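Local coordinates for protein putative glycoside hydrolase (Bacteroides thetaiotaomicron VPI-5482, PDB 3HBZ) that is of unknown function but binds calcium and may act in carbohydrate metabolism, perhaps as a glycoside hydrolase, at residues A[173-178]-A[191-196]; A[131-136]-A[162-167]; A[209-214]-A[335-340]. All blocks are in the same frame, centred on the assembly; numbering follows the deposited sequence.

How the contacts relate
Contacts 1 and 2 are neighbours, their centres about 9 Å apart: contact 1 lies at strand 177-183 and contact 2 at its antiparallel neighbour, strand 158-165. T166 OG1 of contact 2 probably makes a hydrogen bond to M175 O of contact 1. Contact 1 is a surface contact of apolar chain ends, without hydrogen bonds between its segments. Contact 2 is buried and polar at its core, with a tyrosine hydroxyl bonded to a backbone carbonyl and a water bridging two others. Contact 3, partly buried, lies about 33 Å from both, centre to centre, on the opposite side of the chain's centre. It is true strand pairing, rich in backbone bonds, and its strand 328-338 also borders strand 158-165.

Contact 1. Residues A[173-178]-A[191-196]; sequences MGMPIA and NAMSNP
M175 lies against M193 and P196 with its last two atoms, and each makes a different contact. Its chain runs straight through chi2, carrying SE out to within 3.9 Å of M193 CA and 4.1 Å of M193 CG. At chi3 (59°) it bends, and the terminal methyl CE turns to the oxygen of A192, 3.4 Å away, while staying 4.0 Å from CB of P196. The M175 chain and the proline ring cross obliquely, CB and CG of the ring both lying against that one methyl. All three methionines of the contact are deposited as selenomethionine. M173 comes to the same loop by a separate path: bent at both chi2 and chi3, it sets its methyl CE 3.4 Å from M193 O, so that two methyls meet two successive carbonyl oxygens.

The 173-178 segment follows helix 167-172, which closes in a Schellman motif with G174 at positive phi; the chain then enters strand 177-183. The facing segment is the loop between strand 185-187 and helix 196-199, so the contact brings the chain just before strand 177-183 against the loop that follows strand 185-187. The loop is held in shape by N191 O, which accepts from N195 N at 3.0 Å and from S194 N at 3.2 Å. M193 also extends beyond the contact to touch T136, and F321 packs on M175 and P176. A bound di(hydroxyethyl)ether lies about 4 Å from the side chain of M175.

Contact 2. Residues A[131-136]-A[162-167]; sequences AGYAMT and VTRSTG
The carbonyl oxygen of Y133, a residue whose hydroxyl reaches across to S165, is gripped twice by T136: by its OG1 at 2.6 Å, in the carbonyl plane, and by its backbone N at 3.0 Å. The same threonine oxygen lies 4.0 Å above the centre of the Y133 ring and accepts a bond from V138 N. CG of the tyrosine is anti to the backbone N (chi1 -165°), and the end of the ring comes up to segment 162-167, where OH donates to S165 O over a short 2.5 Å, nearly along the C=O axis; that oxygen sits at the ring edge, in plane. R164 CB packs 3.4 Å from the hydroxyl oxygen, while the arginine's NH2 goes to the carbonyls of D143 and Y145. Beside this bond, the side chains of T136 and T166 cross at about a right angle, CG2 of T136 lying 3.8 Å from CB of T166. A water donates to both T136 O and T166 O, joining two carbonyls that could not bond directly. S165 OG accepts from G167 N at 3.0 Å, an ST turn at the end of strand 158-165, where the strand meets the C-terminal part of the short helix 130-134.

Contact 3. Residues A[209-214]-A[335-340]; sequences IPTYLA and ELIYRS
The guanidinium of R339 carries I209 CG2 over one face, while T211 CG2 comes to it obliquely, 3.8 Å from NH2. I209 and R339 run side by side, T211 crossing the arginine at about a right angle. The two tyrosine rings lead away from the pairing, Y338 stacking on H208 and Y212 making a cation-pi contact with K285. T211 and Y212 both face I337 in a classic beta bulge. I337 O takes T211 N at 2.8 Å and Y212 N at 3.2 Å, the latter tilted 32° from the carbonyl plane. T211 OG1 lies between its backbone N and carbonyl carbon (chi1 50°), which puts it 3.1 Å from I337 O, a weak third bond. An alanine here, lacking OG1 and CG2, would probably leave the R339 guanidinium freer to turn and I337 O with just its two backbone donors. Beyond the bulge the antiparallel register is regular: I337 N donates to Y212 O, and A214 and E335 exchange two bonds. I337 CD1 lies 4.0 Å from A214 CB. The pairing thus seems to rest mainly on backbone bonds and apolar packing, the weak T211 hydroxyl bond being its one polar side-chain bond.

Contact 1. Residues A[173-178]-A[191-196]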
# COMPACT_ATOMS: atom_id res chain seq x y z
N MSE A 173 23.13 -3.72 -1.97
CA MSE A 173 22.44 -2.44 -2.09
C MSE A 173 22.33 -1.74 -0.72
O MSE A 173 21.70 -0.68 -0.60
CB MSE A 173 21.03 -2.60 -2.68
CG MSE A 173 20.98 -3.17 -4.10
SE MSE A 173 21.97 -2.12 -5.36
CE MSE A 173 20.83 -0.56 -5.32
N GLY A 174 22.90 -2.34 0.33
CA GLY A 174 22.78 -1.74 1.66
C GLY A 174 21.41 -1.98 2.25
O GLY A 174 21.02 -1.25 3.15
N MSE A 175 20.67 -2.96 1.72
CA MSE A 175 19.32 -3.30 2.16
C MSE A 175 19.21 -4.79 2.56
O MSE A 175 18.56 -5.56 1.89
CB MSE A 175 18.37 -2.96 1.02
CG MSE A 175 18.36 -1.47 0.65
SE MSE A 175 17.26 -1.09 -0.91
CE MSE A 175 15.55 -1.76 -0.23
N PRO A 176 19.87 -5.20 3.66
CA PRO A 176 20.06 -6.65 3.95
C PRO A 176 18.84 -7.42 4.45
O PRO A 176 18.84 -8.65 4.39
CB PRO A 176 21.18 -6.66 4.99
CG PRO A 176 21.09 -5.26 5.68
CD PRO A 176 20.52 -4.32 4.65
N ILE A 177 17.80 -6.73 4.86
CA ILE A 177 16.57 -7.39 5.31
C ILE A 177 15.37 -6.63 4.77
O ILE A 177 15.52 -5.48 4.32
CB ILE A 177 16.47 -7.48 6.85
CG1 ILE A 177 16.38 -6.09 7.46
CG2 ILE A 177 17.66 -8.34 7.49
CD1 ILE A 177 16.04 -6.07 8.99
N ALA A 178 14.21 -7.28 4.77
CA ALA A 178 12.96 -6.69 4.33
C ALA A 178 11.87 -7.00 5.35
O ALA A 178 11.47 -8.16 5.53
CB ALA A 178 12.56 -7.31 2.92
N ASN A 191 11.15 3.66 -6.87
CA ASN A 191 12.03 4.00 -5.75
C ASN A 191 12.50 2.82 -4.87
O ASN A 191 13.17 3.00 -3.86
CB ASN A 191 11.33 5.03 -4.88
CG ASN A 191 11.61 6.47 -5.35
OD1 ASN A 191 12.74 6.81 -5.70
ND2 ASN A 191 10.61 7.30 -5.29
N ALA A 192 12.08 1.60 -5.22
CA ALA A 192 12.18 0.48 -4.31
C ALA A 192 13.61 0.24 -3.80
O ALA A 192 13.82 -0.14 -2.66
CB ALA A 192 11.66 -0.80 -4.97
N MSE A 193 14.58 0.45 -4.67
CA MSE A 193 15.95 0.17 -4.33
C MSE A 193 16.85 1.37 -4.57
O MSE A 193 18.03 1.21 -4.80
CB MSE A 193 16.40 -1.03 -5.16
CG MSE A 193 15.86 -2.29 -4.62
SE MSE A 193 16.75 -3.84 -5.36
CE MSE A 193 16.74 -4.91 -3.88
N SER A 194 16.29 2.57 -4.59
CA SER A 194 17.09 3.80 -4.78
C SER A 194 16.75 4.73 -3.65
O SER A 194 17.62 5.26 -3.05
CB SER A 194 16.79 4.44 -6.14
OG SER A 194 15.40 4.55 -6.30
N ASN A 195 15.45 4.86 -3.31
CA ASN A 195 15.00 5.65 -2.14
C ASN A 195 13.83 4.90 -1.45
O ASN A 195 12.68 5.30 -1.59
CB ASN A 195 14.48 7.03 -2.59
CG ASN A 195 15.59 7.98 -3.01
OD1 ASN A 195 16.24 8.57 -2.16
ND2 ASN A 195 15.77 8.18 -4.31
N PRO A 196 14.10 3.77 -0.76
CA PRO A 196 13.01 2.88 -0.35
C PRO A 196 11.98 3.53 0.57
O PRO A 196 10.79 3.16 0.57
CB PRO A 196 13.73 1.71 0.33
CG PRO A 196 15.09 2.21 0.64
CD PRO A 196 15.41 3.18 -0.49

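Contact 2. Residues A[131-136]-A[162-167]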
# COMPACT_ATOMS: atom_id res chain seq x y z
N ALA A 131 6.49 -5.90 -4.40
CA ALA A 131 7.10 -5.57 -5.69
C ALA A 131 8.62 -5.28 -5.55
O ALA A 131 9.43 -5.61 -6.44
CB ALA A 131 6.39 -4.38 -6.32
N GLY A 132 8.98 -4.69 -4.44
CA GLY A 132 10.37 -4.38 -4.15
C GLY A 132 11.13 -5.66 -3.85
O GLY A 132 12.24 -5.84 -4.35
N TYR A 133 10.58 -6.50 -2.98
CA TYR A 133 11.24 -7.77 -2.65
C TYR A 133 11.52 -8.68 -3.85
O TYR A 133 12.52 -9.41 -3.90
CB TYR A 133 10.45 -8.53 -1.57
CG TYR A 133 11.26 -9.67 -0.90
CD1 TYR A 133 12.28 -9.39 -0.04
CD2 TYR A 133 10.93 -10.99 -1.11
CE1 TYR A 133 13.06 -10.42 0.57
CE2 TYR A 133 11.64 -12.04 -0.48
CZ TYR A 133 12.72 -11.75 0.34
OH TYR A 133 13.44 -12.77 0.93
N ALA A 134 10.61 -8.67 -4.81
CA ALA A 134 10.77 -9.44 -6.04
C ALA A 134 12.08 -9.10 -6.74
O ALA A 134 12.72 -9.96 -7.37
CB ALA A 134 9.57 -9.19 -7.01
N MSE A 135 12.51 -7.84 -6.59
CA MSE A 135 13.72 -7.34 -7.22
C MSE A 135 15.00 -7.89 -6.59
O MSE A 135 16.04 -7.79 -7.21
CB MSE A 135 13.76 -5.80 -7.23
CG MSE A 135 12.68 -5.19 -8.08
SE MSE A 135 12.68 -3.24 -7.86
CE MSE A 135 14.37 -2.81 -8.58
N THR A 136 14.91 -8.53 -5.42
CA THR A 136 16.10 -9.13 -4.76
C THR A 136 16.46 -10.46 -5.38
O THR A 136 17.53 -11.02 -5.09
CB THR A 136 15.84 -9.41 -3.27
OG1 THR A 136 14.84 -10.43 -3.16
CG2 THR A 136 15.38 -8.11 -2.52
N VAL A 162 6.37 -11.22 7.77
CA VAL A 162 7.59 -11.90 8.22
C VAL A 162 8.81 -11.16 7.64
O VAL A 162 8.92 -11.02 6.47
CB VAL A 162 7.63 -13.37 7.80
CG1 VAL A 162 8.97 -14.04 8.21
CG2 VAL A 162 6.47 -14.17 8.43
N THR A 163 9.72 -10.73 8.50
CA THR A 163 10.97 -10.07 8.11
C THR A 163 11.89 -11.10 7.46
O THR A 163 12.17 -12.14 8.04
CB THR A 163 11.64 -9.42 9.32
OG1 THR A 163 10.74 -8.43 9.86
CG2 THR A 163 13.01 -8.73 8.96
N ARG A 164 12.30 -10.81 6.24
CA ARG A 164 13.02 -11.75 5.41
C ARG A 164 14.43 -11.25 5.13
O ARG A 164 14.66 -10.02 5.05
CB ARG A 164 12.35 -11.84 4.06
CG ARG A 164 10.94 -12.35 4.13
CD ARG A 164 10.85 -13.76 4.67
NE ARG A 164 9.53 -14.20 4.33
CZ ARG A 164 9.15 -15.44 4.03
NH1 ARG A 164 9.98 -16.48 4.06
NH2 ARG A 164 7.88 -15.61 3.70
N SER A 165 15.35 -12.18 4.91
CA SER A 165 16.62 -11.83 4.28
C SER A 165 16.39 -11.43 2.81
O SER A 165 15.57 -12.05 2.10
CB SER A 165 17.58 -13.02 4.28
OG SER A 165 18.73 -12.67 3.53
N THR A 166 17.13 -10.43 2.35
CA THR A 166 17.10 -10.03 0.93
C THR A 166 18.25 -10.66 0.14
O THR A 166 18.47 -10.32 -1.03
CB THR A 166 17.26 -8.53 0.81
OG1 THR A 166 18.48 -8.17 1.47
CG2 THR A 166 16.10 -7.82 1.43
N GLY A 167 19.01 -11.54 0.79
CA GLY A 167 20.08 -12.29 0.12
C GLY A 167 21.27 -11.40 -0.29
O GLY A 167 21.36 -10.22 0.08
O HOH W 1 19.61 -11.58 -3.20

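Contact 3. Residues A[209-214]-A[335-340]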
# COMPACT_ATOMS: atom_id res chain seq x y z
N ILE A 209 -13.86 11.45 11.02
CA ILE A 209 -12.89 11.70 12.06
C ILE A 209 -12.60 10.36 12.69
O ILE A 209 -13.45 9.83 13.42
CB ILE A 209 -13.41 12.69 13.12
CG1 ILE A 209 -13.69 14.07 12.49
CG2 ILE A 209 -12.37 12.86 14.24
CD1 ILE A 209 -14.33 15.09 13.45
N PRO A 210 -11.43 9.79 12.39
CA PRO A 210 -11.09 8.54 13.00
C PRO A 210 -10.80 8.73 14.49
O PRO A 210 -10.16 9.72 14.87
CB PRO A 210 -9.86 8.10 12.21
CG PRO A 210 -9.21 9.32 11.81
CD PRO A 210 -10.29 10.33 11.62
N THR A 211 -11.30 7.81 15.31
CA THR A 211 -11.11 7.85 16.76
C THR A 211 -10.28 6.70 17.35
O THR A 211 -9.56 6.92 18.35
CB THR A 211 -12.51 7.89 17.45
OG1 THR A 211 -13.31 6.84 16.91
CG2 THR A 211 -13.19 9.23 17.15
N TYR A 212 -10.34 5.50 16.75
CA TYR A 212 -9.57 4.34 17.23
C TYR A 212 -9.24 3.42 16.08
O TYR A 212 -10.01 3.35 15.11
CB TYR A 212 -10.37 3.48 18.23
CG TYR A 212 -10.73 4.19 19.50
CD1 TYR A 212 -11.90 4.90 19.57
CD2 TYR A 212 -9.87 4.22 20.59
CE1 TYR A 212 -12.25 5.60 20.70
CE2 TYR A 212 -10.23 4.92 21.77
CZ TYR A 212 -11.42 5.61 21.78
OH TYR A 212 -11.86 6.31 22.86
N LEU A 213 -8.07 2.77 16.18
CA LEU A 213 -7.70 1.64 15.33
C LEU A 213 -7.67 0.43 16.28
O LEU A 213 -6.89 0.41 17.24
CB LEU A 213 -6.30 1.82 14.76
CG LEU A 213 -5.81 0.64 13.89
CD1 LEU A 213 -6.71 0.46 12.66
CD2 LEU A 213 -4.37 0.87 13.44
N ALA A 214 -8.49 -0.58 15.99
CA ALA A 214 -8.66 -1.75 16.85
C ALA A 214 -8.45 -3.01 16.03
O ALA A 214 -8.61 -2.98 14.83
CB ALA A 214 -10.09 -1.76 17.50
N GLU A 335 -10.38 -2.92 12.68
CA GLU A 335 -11.37 -1.92 12.35
C GLU A 335 -10.82 -0.51 12.49
O GLU A 335 -10.23 -0.16 13.50
CB GLU A 335 -12.62 -2.09 13.25
CG GLU A 335 -13.72 -1.23 12.75
CD GLU A 335 -15.05 -1.44 13.45
OE1 GLU A 335 -15.13 -2.21 14.42
OE2 GLU A 335 -16.02 -0.79 12.98
N LEU A 336 -11.05 0.32 11.48
CA LEU A 336 -10.89 1.77 11.64
C LEU A 336 -12.21 2.37 12.15
O LEU A 336 -13.21 2.46 11.41
CB LEU A 336 -10.47 2.38 10.30
CG LEU A 336 -10.24 3.89 10.32
CD1 LEU A 336 -9.18 4.28 11.36
CD2 LEU A 336 -9.89 4.37 8.87
N ILE A 337 -12.24 2.75 13.43
CA ILE A 337 -13.46 3.27 14.07
C ILE A 337 -13.40 4.80 13.97
O ILE A 337 -12.37 5.41 14.27
CB ILE A 337 -13.56 2.82 15.57
CG1 ILE A 337 -13.54 1.27 15.66
CG2 ILE A 337 -14.84 3.40 16.28
CD1 ILE A 337 -13.20 0.72 17.06
N TYR A 338 -14.51 5.38 13.54
CA TYR A 338 -14.65 6.82 13.39
C TYR A 338 -15.93 7.38 14.05
O TYR A 338 -16.90 6.64 14.34
CB TYR A 338 -14.62 7.20 11.91
CG TYR A 338 -15.67 6.56 11.05
CD1 TYR A 338 -16.92 7.14 10.90
CD2 TYR A 338 -15.41 5.37 10.36
CE1 TYR A 338 -17.91 6.57 10.10
CE2 TYR A 338 -16.39 4.79 9.54
CZ TYR A 338 -17.63 5.41 9.41
OH TYR A 338 -18.60 4.87 8.63
N ARG A 339 -15.92 8.67 14.31
CA ARG A 339 -17.03 9.30 15.04
C ARG A 339 -18.29 9.34 14.18
O ARG A 339 -18.19 9.68 13.00
CB ARG A 339 -16.66 10.70 15.45
CG ARG A 339 -17.79 11.37 16.29
CD ARG A 339 -17.31 12.67 16.89
NE ARG A 339 -16.15 12.34 17.71
CZ ARG A 339 -15.05 13.07 17.82
NH1 ARG A 339 -14.93 14.22 17.14
NH2 ARG A 339 -14.06 12.62 18.61
N SER A 340 -19.46 9.01 14.77
CA SER A 340 -20.75 9.10 14.02
C SER A 340 -21.13 10.56 13.77
O SER A 340 -20.99 11.39 14.67
CB SER A 340 -21.92 8.32 14.68
OG SER A 340 -21.95 8.46 16.10